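Glutathione S-transferase domain (Xanthobacter autotrophicus, PDB 4HZ2) binds glutathione and probably acts as a transferase that joins this tripeptide to other molecules, as related glutathione S-transferases do. Local coordinates at residues H113-F118 and L181-Y186; E124-V129 and A151-A156; E168-G173 and V207-A212. One frame throughout, in Å; residues are numbered along the deposited sequence. Where two conformers were deposited one is given.

Three contacts tie together the helical region that follows the N-terminal sheet strands. Helix 107-137 opens two of them: residues 113-118 begin contact 1 and, about three turns further along, 124-129 begin contact 2. The chain returns along helix 144-165, where 151-156 close contact 2, and this loop is nested wholly inside that of contact 1. The loop 168-173 then opens contact 3 before helix 178-187 closes contact 1 with residues 181-186; helix 201-211 closes contact 3 last, so contacts 1 and 3 cross, whereas 2 and 3 follow in series. Helix 178-187 touches parts of both other contacts: Y186 packs on A128 of helix 107-137 and F184 on V210 of helix 201-211.

Contact 1 (H113-F118 and L181-Y186); sequences HEWLFF and LALFAY
The methyl groups of L116 and A182 meet tip to tip, with L116 CD2 only 3.4 Å from A182 CB, closer than carbon atoms usually pack. Here the backbones also come nearest, consistent with the small side chain of the alanine. The CA-CB bond of L116 points away from the partner helix, yet its side chain reaches back across: CG stands anti to the carbonyl carbon (chi1 -61°), and the extended second torsion leaves CD2 as the branch that touches.

Next to this pinch the packing is looser and is carried by one residue, L183, for which two conformers were deposited. In the conformer described here its branches divide the work. CD1 approaches W115 obliquely, 3.7 Å from CE3 and also near W115 CB, while CD2 comes to the edge of the F118 ring, 3.9 Å from CE2 and close to the ring plane. Both aromatic side chains cross the leucine at about a right angle. F118 CD2 in turn sits at the edge of the W115 ring, in its plane, so the leucine faces two aromatics that also support each other.

All five touching residues are buried, so the looser side is covered by protein and does not open to solvent. W206 of helix 201-211 also packs on L183, W115 makes a cation-pi contact with R86 of the second subunit, and F117 stacks on F117 of that subunit.

The two helix segments run nearly alongside one another, 28° between their directions and 9.6 Å between their axes. This apolar core between helices 107-137 and 178-187, one face of the first turned to the dimer partner and Y186 of the second touching glutathione, is typical of the all-helical C-terminal domain of glutathione S-transferases.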
loop_
_atom_site.group_PDB
_atom_site.type_symbol
_atom_site.label_atom_id
_atom_site.label_comp_id
_atom_site.label_asym_id
_atom_site.label_seq_id
_atom_site.Cartn_x
_atom_site.Cartn_y
_atom_site.Cartn_z
ATOM N N HIS B 113 2.646 -2.522 10.096
ATOM C CA HIS B 113 2.635 -2.785 8.649
ATOM C C HIS B 113 1.234 -2.980 8.128
ATOM O O HIS B 113 0.903 -2.464 7.060
ATOM C CB HIS B 113 3.481 -4.013 8.286
ATOM C CG HIS B 113 4.935 -3.838 8.576
ATOM N ND1 HIS B 113 5.753 -4.892 8.915
ATOM C CD2 HIS B 113 5.744 -2.739 8.504
ATOM C CE1 HIS B 113 6.996 -4.448 9.077
ATOM N NE2 HIS B 113 7.013 -3.148 8.853
ATOM N N GLU B 114 0.430 -3.765 8.855
ATOM C CA GLU B 114 -0.954 -4.036 8.416
ATOM C C GLU B 114 -1.745 -2.751 8.222
ATOM O O GLU B 114 -2.413 -2.569 7.200
ATOM C CB GLU B 114 -1.668 -4.967 9.398
ATOM C CG GLU B 114 -1.062 -6.347 9.442
ATOM C CD GLU B 114 -1.721 -7.212 10.494
ATOM O OE1 GLU B 114 -2.440 -6.628 11.349
ATOM O OE2 GLU B 114 -1.507 -8.450 10.488
ATOM N N TRP B 115 -1.667 -1.847 9.194
ATOM C CA TRP B 115 -2.374 -0.577 9.053
ATOM C C TRP B 115 -1.816 0.260 7.891
ATOM O O TRP B 115 -2.578 0.975 7.223
ATOM C CB TRP B 115 -2.346 0.238 10.357
ATOM C CG TRP B 115 -3.181 -0.327 11.416
ATOM C CD1 TRP B 115 -2.770 -0.778 12.654
ATOM C CD2 TRP B 115 -4.621 -0.409 11.417
ATOM N NE1 TRP B 115 -3.873 -1.204 13.392
ATOM C CE2 TRP B 115 -5.010 -0.935 12.670
ATOM C CE3 TRP B 115 -5.615 -0.075 10.485
ATOM C CZ2 TRP B 115 -6.347 -1.203 12.986
ATOM C CZ3 TRP B 115 -6.972 -0.316 10.817
ATOM C CH2 TRP B 115 -7.310 -0.869 12.069
ATOM N N LEU B 116 -0.501 0.202 7.656
ATOM C CA LEU B 116 0.048 0.999 6.554
ATOM C C LEU B 116 -0.440 0.483 5.199
ATOM O O LEU B 116 -0.683 1.293 4.288
ATOM C CB LEU B 116 1.594 0.976 6.573
ATOM C CG LEU B 116 2.283 1.549 7.813
ATOM C CD1 LEU B 116 3.793 1.425 7.677
ATOM C CD2 LEU B 116 1.900 3.026 8.012
ATOM N N PHE B 117 -0.552 -0.846 5.023
ATOM C CA PHE B 117 -1.054 -1.349 3.753
ATOM C C PHE B 117 -2.565 -1.150 3.625
ATOM O O PHE B 117 -3.076 -0.819 2.535
ATOM C CB PHE B 117 -0.606 -2.808 3.482
ATOM C CG PHE B 117 0.856 -2.913 3.231
ATOM C CD1 PHE B 117 1.406 -2.415 2.054
ATOM C CD2 PHE B 117 1.677 -3.460 4.186
ATOM C CE1 PHE B 117 2.790 -2.470 1.813
ATOM C CE2 PHE B 117 3.065 -3.519 3.986
ATOM C CZ PHE B 117 3.621 -3.030 2.785
ATOM N N PHE B 118 -3.279 -1.325 4.742
ATOM C CA PHE B 118 -4.689 -0.931 4.771
ATOM C C PHE B 118 -4.863 0.515 4.335
ATOM O O PHE B 118 -5.743 0.845 3.513
ATOM C CB PHE B 118 -5.309 -1.171 6.164
ATOM C CG PHE B 118 -6.628 -0.481 6.379
ATOM C CD1 PHE B 118 -7.827 -1.083 5.980
ATOM C CD2 PHE B 118 -6.685 0.749 7.054
ATOM C CE1 PHE B 118 -9.041 -0.441 6.216
ATOM C CE2 PHE B 118 -7.895 1.388 7.290
ATOM C CZ PHE B 118 -9.080 0.773 6.890
ATOM N N LEU B 181 -0.015 7.964 12.611
ATOM C CA LEU B 181 0.329 9.072 11.716
ATOM C C LEU B 181 -0.197 8.831 10.287
ATOM O O LEU B 181 -0.793 9.734 9.691
ATOM C CB LEU B 181 1.852 9.313 11.676
ATOM C CG LEU B 181 2.557 9.702 12.982
ATOM C CD1 LEU B 181 4.049 10.007 12.765
ATOM C CD2 LEU B 181 1.852 10.902 13.621
ATOM N N ALA B 182 0.015 7.616 9.760
ATOM C CA ALA B 182 -0.363 7.319 8.392
ATOM C C ALA B 182 -1.866 7.504 8.166
ATOM O O ALA B 182 -2.269 8.022 7.130
ATOM C CB ALA B 182 0.064 5.918 7.954
ATOM N N LEU B 183 -2.687 7.073 9.129
ATOM C CA LEU B 183 -4.149 7.182 8.972
ATOM C C LEU B 183 -4.676 8.551 9.414
ATOM O O LEU B 183 -5.762 8.977 8.980
ATOM C CB LEU B 183 -4.875 6.020 9.666
ATOM C CG LEU B 183 -4.773 4.733 8.809
ATOM C CD1 LEU B 183 -4.774 3.459 9.636
ATOM C CD2 LEU B 183 -5.824 4.680 7.703
ATOM N N PHE B 184 -3.903 9.256 10.241
ATOM C CA PHE B 184 -4.296 10.594 10.667
ATOM C C PHE B 184 -4.187 11.585 9.503
ATOM O O PHE B 184 -4.998 12.514 9.379
ATOM C CB PHE B 184 -3.449 11.038 11.848
ATOM C CG PHE B 184 -3.781 12.405 12.382
ATOM C CD1 PHE B 184 -4.697 12.551 13.422
ATOM C CD2 PHE B 184 -3.147 13.562 11.868
ATOM C CE1 PHE B 184 -4.960 13.799 13.957
ATOM C CE2 PHE B 184 -3.418 14.808 12.404
ATOM C CZ PHE B 184 -4.339 14.925 13.439
ATOM N N ALA B 185 -3.187 11.365 8.639
ATOM C CA ALA B 185 -2.843 12.301 7.565
ATOM C C ALA B 185 -4.083 12.819 6.836
ATOM O O ALA B 185 -4.270 14.025 6.713
ATOM C CB ALA B 185 -1.866 11.631 6.587
ATOM N N TYR B 186 -4.913 11.913 6.318
ATOM C CA TYR B 186 -6.155 12.340 5.666
ATOM C C TYR B 186 -7.379 12.303 6.567
ATOM O O TYR B 186 -8.312 13.082 6.365
ATOM C CB TYR B 186 -6.409 11.523 4.390
ATOM C CG TYR B 186 -5.421 11.884 3.306
ATOM C CD1 TYR B 186 -5.578 13.044 2.546
ATOM C CD2 TYR B 186 -4.328 11.074 3.057
ATOM C CE1 TYR B 186 -4.687 13.370 1.532
ATOM C CE2 TYR B 186 -3.425 11.397 2.060
ATOM C CZ TYR B 186 -3.609 12.550 1.313
ATOM O OH TYR B 186 -2.705 12.871 0.321
#

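Contact 2 (E124-V129 and A151-A156)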
loop_
_atom_site.group_PDB
_atom_site.type_symbol
_atom_site.label_atom_id
_atom_site.label_comp_id
_atom_site.label_asym_id
_atom_site.label_seq_id
_atom_site.Cartn_x
_atom_site.Cartn_y
_atom_site.Cartn_z
ATOM N N GLU B 124 -6.769 5.522 1.738
ATOM C CA GLU B 124 -6.288 6.657 0.936
ATOM C C GLU B 124 -7.025 6.805 -0.415
ATOM O O GLU B 124 -7.435 7.914 -0.776
ATOM C CB GLU B 124 -4.763 6.545 0.717
ATOM C CG GLU B 124 -4.086 7.877 0.409
ATOM C CD GLU B 124 -4.011 8.186 -1.068
ATOM O OE1 GLU B 124 -4.600 7.430 -1.872
ATOM O OE2 GLU B 124 -3.385 9.198 -1.438
ATOM N N PRO B 125 -7.179 5.705 -1.177
ATOM C CA PRO B 125 -7.793 5.885 -2.515
ATOM C C PRO B 125 -9.226 6.413 -2.517
ATOM O O PRO B 125 -9.738 6.777 -3.579
ATOM C CB PRO B 125 -7.735 4.468 -3.132
ATOM C CG PRO B 125 -6.642 3.782 -2.375
ATOM C CD PRO B 125 -6.731 4.310 -0.962
ATOM N N TYR B 126 -9.860 6.461 -1.346
ATOM C CA TYR B 126 -11.244 6.939 -1.231
ATOM C C TYR B 126 -11.331 8.264 -0.503
ATOM O O TYR B 126 -12.012 9.191 -0.961
ATOM C CB TYR B 126 -12.136 5.874 -0.572
ATOM C CG TYR B 126 -11.930 4.562 -1.274
ATOM C CD1 TYR B 126 -12.256 4.419 -2.631
ATOM C CD2 TYR B 126 -11.339 3.493 -0.621
ATOM C CE1 TYR B 126 -11.996 3.239 -3.310
ATOM C CE2 TYR B 126 -11.106 2.295 -1.276
ATOM C CZ TYR B 126 -11.422 2.175 -2.624
ATOM O OH TYR B 126 -11.197 0.991 -3.266
ATOM N N ILE B 127 -10.647 8.352 0.636
ATOM C CA ILE B 127 -10.673 9.554 1.484
ATOM C C ILE B 127 -9.830 10.671 0.877
ATOM O O ILE B 127 -10.291 11.795 0.710
ATOM C CB ILE B 127 -10.161 9.268 2.923
ATOM C CG1 ILE B 127 -10.908 8.077 3.541
ATOM C CG2 ILE B 127 -10.296 10.504 3.810
ATOM C CD1 ILE B 127 -12.376 8.331 3.785
ATOM N N ALA B 128 -8.592 10.351 0.537
ATOM C CA ALA B 128 -7.721 11.369 -0.025
ATOM C C ALA B 128 -8.273 11.816 -1.375
ATOM O O ALA B 128 -8.310 13.012 -1.683
ATOM C CB ALA B 128 -6.321 10.826 -0.172
ATOM N N VAL B 129 -8.702 10.857 -2.187
ATOM C CA VAL B 129 -9.216 11.177 -3.512
ATOM C C VAL B 129 -10.494 12.031 -3.464
ATOM O O VAL B 129 -10.602 13.027 -4.189
ATOM C CB VAL B 129 -9.402 9.907 -4.361
ATOM C CG1 VAL B 129 -10.080 10.231 -5.695
ATOM C CG2 VAL B 129 -8.041 9.237 -4.568
ATOM N N ALA B 151 -17.555 7.446 -1.450
ATOM C CA ALA B 151 -18.333 7.650 -0.247
ATOM C C ALA B 151 -18.571 6.303 0.422
ATOM O O ALA B 151 -18.389 6.154 1.631
ATOM C CB ALA B 151 -19.637 8.359 -0.566
ATOM N N THR B 152 -18.965 5.311 -0.364
ATOM C CA THR B 152 -19.237 3.976 0.178
ATOM C C THR B 152 -17.978 3.302 0.731
ATOM O O THR B 152 -17.954 2.821 1.877
ATOM C CB THR B 152 -19.905 3.097 -0.907
ATOM O OG1 THR B 152 -21.120 3.747 -1.350
ATOM C CG2 THR B 152 -20.216 1.706 -0.361
ATOM N N ARG B 153 -16.889 3.346 -0.041
ATOM C CA ARG B 153 -15.707 2.595 0.361
ATOM C C ARG B 153 -14.919 3.343 1.438
ATOM O O ARG B 153 -14.310 2.719 2.323
ATOM C CB ARG B 153 -14.846 2.250 -0.857
ATOM C CG ARG B 153 -15.552 1.285 -1.816
ATOM C CD ARG B 153 -14.633 1.004 -2.995
ATOM N NE ARG B 153 -15.181 -0.001 -3.894
ATOM C CZ ARG B 153 -15.137 -1.312 -3.672
ATOM N NH1 ARG B 153 -14.558 -1.796 -2.574
ATOM N NH2 ARG B 153 -15.673 -2.143 -4.555
ATOM N N GLY B 154 -14.935 4.677 1.389
ATOM C CA GLY B 154 -14.354 5.453 2.485
ATOM C C GLY B 154 -15.083 5.214 3.804
ATOM O O GLY B 154 -14.443 5.086 4.872
ATOM N N ALA B 155 -16.422 5.172 3.753
ATOM C CA ALA B 155 -17.193 4.868 4.956
ATOM C C ALA B 155 -16.818 3.477 5.501
ATOM O O ALA B 155 -16.660 3.305 6.701
ATOM C CB ALA B 155 -18.701 4.988 4.695
ATOM N N ALA B 156 -16.642 2.500 4.619
ATOM C CA ALA B 156 -16.212 1.163 5.053
ATOM C C ALA B 156 -14.834 1.202 5.760
ATOM O O ALA B 156 -14.598 0.481 6.740
ATOM C CB ALA B 156 -16.203 0.177 3.885
#
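R153 lies across one face of the Y126 ring, its CB almost exactly over the centre: the CB-to-centroid distance is 3.5 Å, only 4° off the ring normal, a clear CH-pi contact. From there the arginine chain, extended from CG to NE, runs on toward the phenol end of the ring, where R153 CD comes 3.4 Å from Y126 CZ. The guanidinium plane is turned 26° from that of the ring, but the group lies obliquely beyond the hydroxyl and is not stacked on the aromatic face. P125 CB covers the opposite face at a looser 4.2 Å above its plane, so the ring is sandwiched between its own neighbour in sequence and the arginine.

Behind the ring the backbones close up at G154. Y126 CB stands 3.6 Å from G154 N, and I127, in the conformer described, brings CD1 to 3.7 Å from G154 CA. G154 has no CB to crowd I127 CD1, which allows the close approach, 8.3 Å between segment axes crossing at -112°.

Across the interface the chemistry is thus aliphatic carbon on aromatic face and backbone, while the arginine charge is answered within its own helix by the salt bridge from NE to D149. That division implies that the methylene groups do the packing while the guanidinium stays outside, on a side chain about 6 Å from a bound glutathione.

Contact 3 (E168-G173 and V207-A212); sequences EPWLVG and VDRVAA
One hydrogen bond joins the segments: R209 NH1 donates to the backbone O of P169 over 2.8 Å. It is noticeably bent, with an N-H...O angle of 135°, although the donor lies in the carbonyl plane, on a lone pair of the oxygen; P169 O itself is tilted out of the guanidinium plane. The arginine reaches this oxygen by a kink at its third torsion (chi3 -60°), which turns the end of a chain extended through its first two torsions toward the loop.

The second kind of contact is made by the same side chain's methylene groups. R209 CD lies over one face of the W170 six-membered ring, 3.8 Å from its centroid in a CH-pi contact, while R209 CG sits above and just past the rim, 3.3 Å from W170 CH2. Ring and guanidinium planes stand 79° apart, so the cation does not stack on the indole. Its own face instead receives the proline, with P169 CB 3.7 Å from R209 CZ.

Purely apolar contact is left to V210, whose CG2 meets the edge of the W170 ring near its plane, 3.9 Å from CZ3. Replacing R209 by an alanine would probably leave P169 O without its donor from the helix and take the CD and CG contacts from part of the W170 ring.

The loop 168-173 is further tied to helix 178-187 through L171 N and D180. Away from the glutathione site, R209 thus combines a polar grip on the backbone with an aliphatic cover for the tryptophan, which implies that helix 201-211 holds the loop by the middle and tip of one long side chain.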
loop_
_atom_site.group_PDB
_atom_site.type_symbol
_atom_site.label_atom_id
_atom_site.label_comp_id
_atom_site.label_asym_id
_atom_site.label_seq_id
_atom_site.Cartn_x
_atom_site.Cartn_y
_atom_site.Cartn_z
ATOM N N GLU B 168 -9.541 0.186 21.709
ATOM C CA GLU B 168 -8.189 0.591 22.102
ATOM C C GLU B 168 -7.970 2.021 21.612
ATOM O O GLU B 168 -8.406 2.360 20.527
ATOM C CB GLU B 168 -7.143 -0.304 21.444
ATOM C CG GLU B 168 -7.108 -1.743 21.941
ATOM C CD GLU B 168 -6.697 -1.871 23.403
ATOM O OE1 GLU B 168 -6.100 -0.912 23.968
ATOM O OE2 GLU B 168 -6.959 -2.964 24.000
ATOM N N PRO B 169 -7.296 2.871 22.403
ATOM C CA PRO B 169 -7.143 4.281 21.993
ATOM C C PRO B 169 -6.119 4.530 20.881
ATOM O O PRO B 169 -6.158 5.607 20.262
ATOM C CB PRO B 169 -6.693 4.972 23.292
ATOM C CG PRO B 169 -6.050 3.875 24.102
ATOM C CD PRO B 169 -6.918 2.669 23.816
ATOM N N TRP B 170 -5.230 3.560 20.633
ATOM C CA TRP B 170 -4.207 3.663 19.580
ATOM C C TRP B 170 -4.332 2.512 18.599
ATOM O O TRP B 170 -4.846 1.446 18.946
ATOM C CB TRP B 170 -2.807 3.646 20.214
ATOM C CG TRP B 170 -2.641 4.701 21.246
ATOM C CD1 TRP B 170 -2.532 4.520 22.607
ATOM C CD2 TRP B 170 -2.539 6.125 21.021
ATOM N NE1 TRP B 170 -2.377 5.744 23.238
ATOM C CE2 TRP B 170 -2.373 6.741 22.288
ATOM C CE3 TRP B 170 -2.595 6.935 19.879
ATOM C CZ2 TRP B 170 -2.268 8.128 22.437
ATOM C CZ3 TRP B 170 -2.471 8.323 20.027
ATOM C CH2 TRP B 170 -2.323 8.901 21.294
ATOM N N LEU B 171 -3.832 2.691 17.377
ATOM C CA LEU B 171 -3.945 1.625 16.373
ATOM C C LEU B 171 -3.132 0.348 16.710
ATOM O O LEU B 171 -3.539 -0.760 16.349
ATOM C CB LEU B 171 -3.588 2.128 14.972
ATOM C CG LEU B 171 -4.644 3.083 14.383
ATOM C CD1 LEU B 171 -4.135 3.614 13.030
ATOM C CD2 LEU B 171 -6.016 2.408 14.238
ATOM N N VAL B 172 -2.008 0.502 17.405
ATOM C CA VAL B 172 -1.124 -0.631 17.732
ATOM C C VAL B 172 -0.605 -0.532 19.160
ATOM O O VAL B 172 -0.149 0.537 19.573
ATOM C CB VAL B 172 0.114 -0.671 16.805
ATOM C CG1 VAL B 172 1.027 -1.829 17.200
ATOM C CG2 VAL B 172 -0.330 -0.769 15.353
ATOM N N GLY B 173 -0.650 -1.647 19.891
ATOM C CA GLY B 173 -0.105 -1.677 21.225
ATOM C C GLY B 173 -0.733 -0.645 22.136
ATOM O O GLY B 173 -1.942 -0.406 22.057
ATOM N N VAL B 207 -8.759 10.993 16.529
ATOM C CA VAL B 207 -8.236 12.178 15.852
ATOM C C VAL B 207 -7.821 13.239 16.890
ATOM O O VAL B 207 -6.705 13.777 16.829
ATOM C CB VAL B 207 -9.220 12.783 14.824
ATOM C CG1 VAL B 207 -8.766 14.195 14.415
ATOM C CG2 VAL B 207 -9.385 11.854 13.615
ATOM N N ASP B 208 -8.670 13.488 17.888
ATOM C CA ASP B 208 -8.340 14.497 18.904
ATOM C C ASP B 208 -7.119 14.104 19.740
ATOM O O ASP B 208 -6.290 14.957 20.098
ATOM C CB ASP B 208 -9.536 14.796 19.809
ATOM C CG ASP B 208 -10.689 15.462 19.054
ATOM O OD1 ASP B 208 -10.446 16.098 18.007
ATOM O OD2 ASP B 208 -11.852 15.348 19.508
ATOM N N ARG B 209 -7.018 12.819 20.070
ATOM C CA ARG B 209 -5.913 12.264 20.865
ATOM C C ARG B 209 -4.605 12.430 20.112
ATOM O O ARG B 209 -3.584 12.851 20.677
ATOM C CB ARG B 209 -6.222 10.765 21.105
ATOM C CG ARG B 209 -5.340 9.957 22.013
ATOM C CD ARG B 209 -5.929 8.547 22.096
ATOM N NE ARG B 209 -7.287 8.574 22.639
ATOM C CZ ARG B 209 -8.361 8.003 22.094
ATOM N NH1 ARG B 209 -8.291 7.280 20.978
ATOM N NH2 ARG B 209 -9.534 8.134 22.705
ATOM N N VAL B 210 -4.626 12.111 18.822
ATOM C CA VAL B 210 -3.403 12.243 18.027
ATOM C C VAL B 210 -3.049 13.724 17.892
ATOM O O VAL B 210 -1.879 14.109 18.066
ATOM C CB VAL B 210 -3.523 11.574 16.632
ATOM C CG1 VAL B 210 -2.313 11.930 15.774
ATOM C CG2 VAL B 210 -3.662 10.062 16.780
ATOM N N ALA B 211 -4.042 14.568 17.654
ATOM C CA ALA B 211 -3.783 16.008 17.465
ATOM C C ALA B 211 -3.176 16.649 18.715
ATOM O O ALA B 211 -2.474 17.663 18.627
ATOM C CB ALA B 211 -5.060 16.745 17.057
ATOM N N ALA B 212 -3.463 16.073 19.884
ATOM C CA ALA B 212 -2.969 16.626 21.143
ATOM C C ALA B 212 -1.539 16.185 21.470
ATOM O O ALA B 212 -0.921 16.714 22.411
ATOM C CB ALA B 212 -3.906 16.265 22.284
#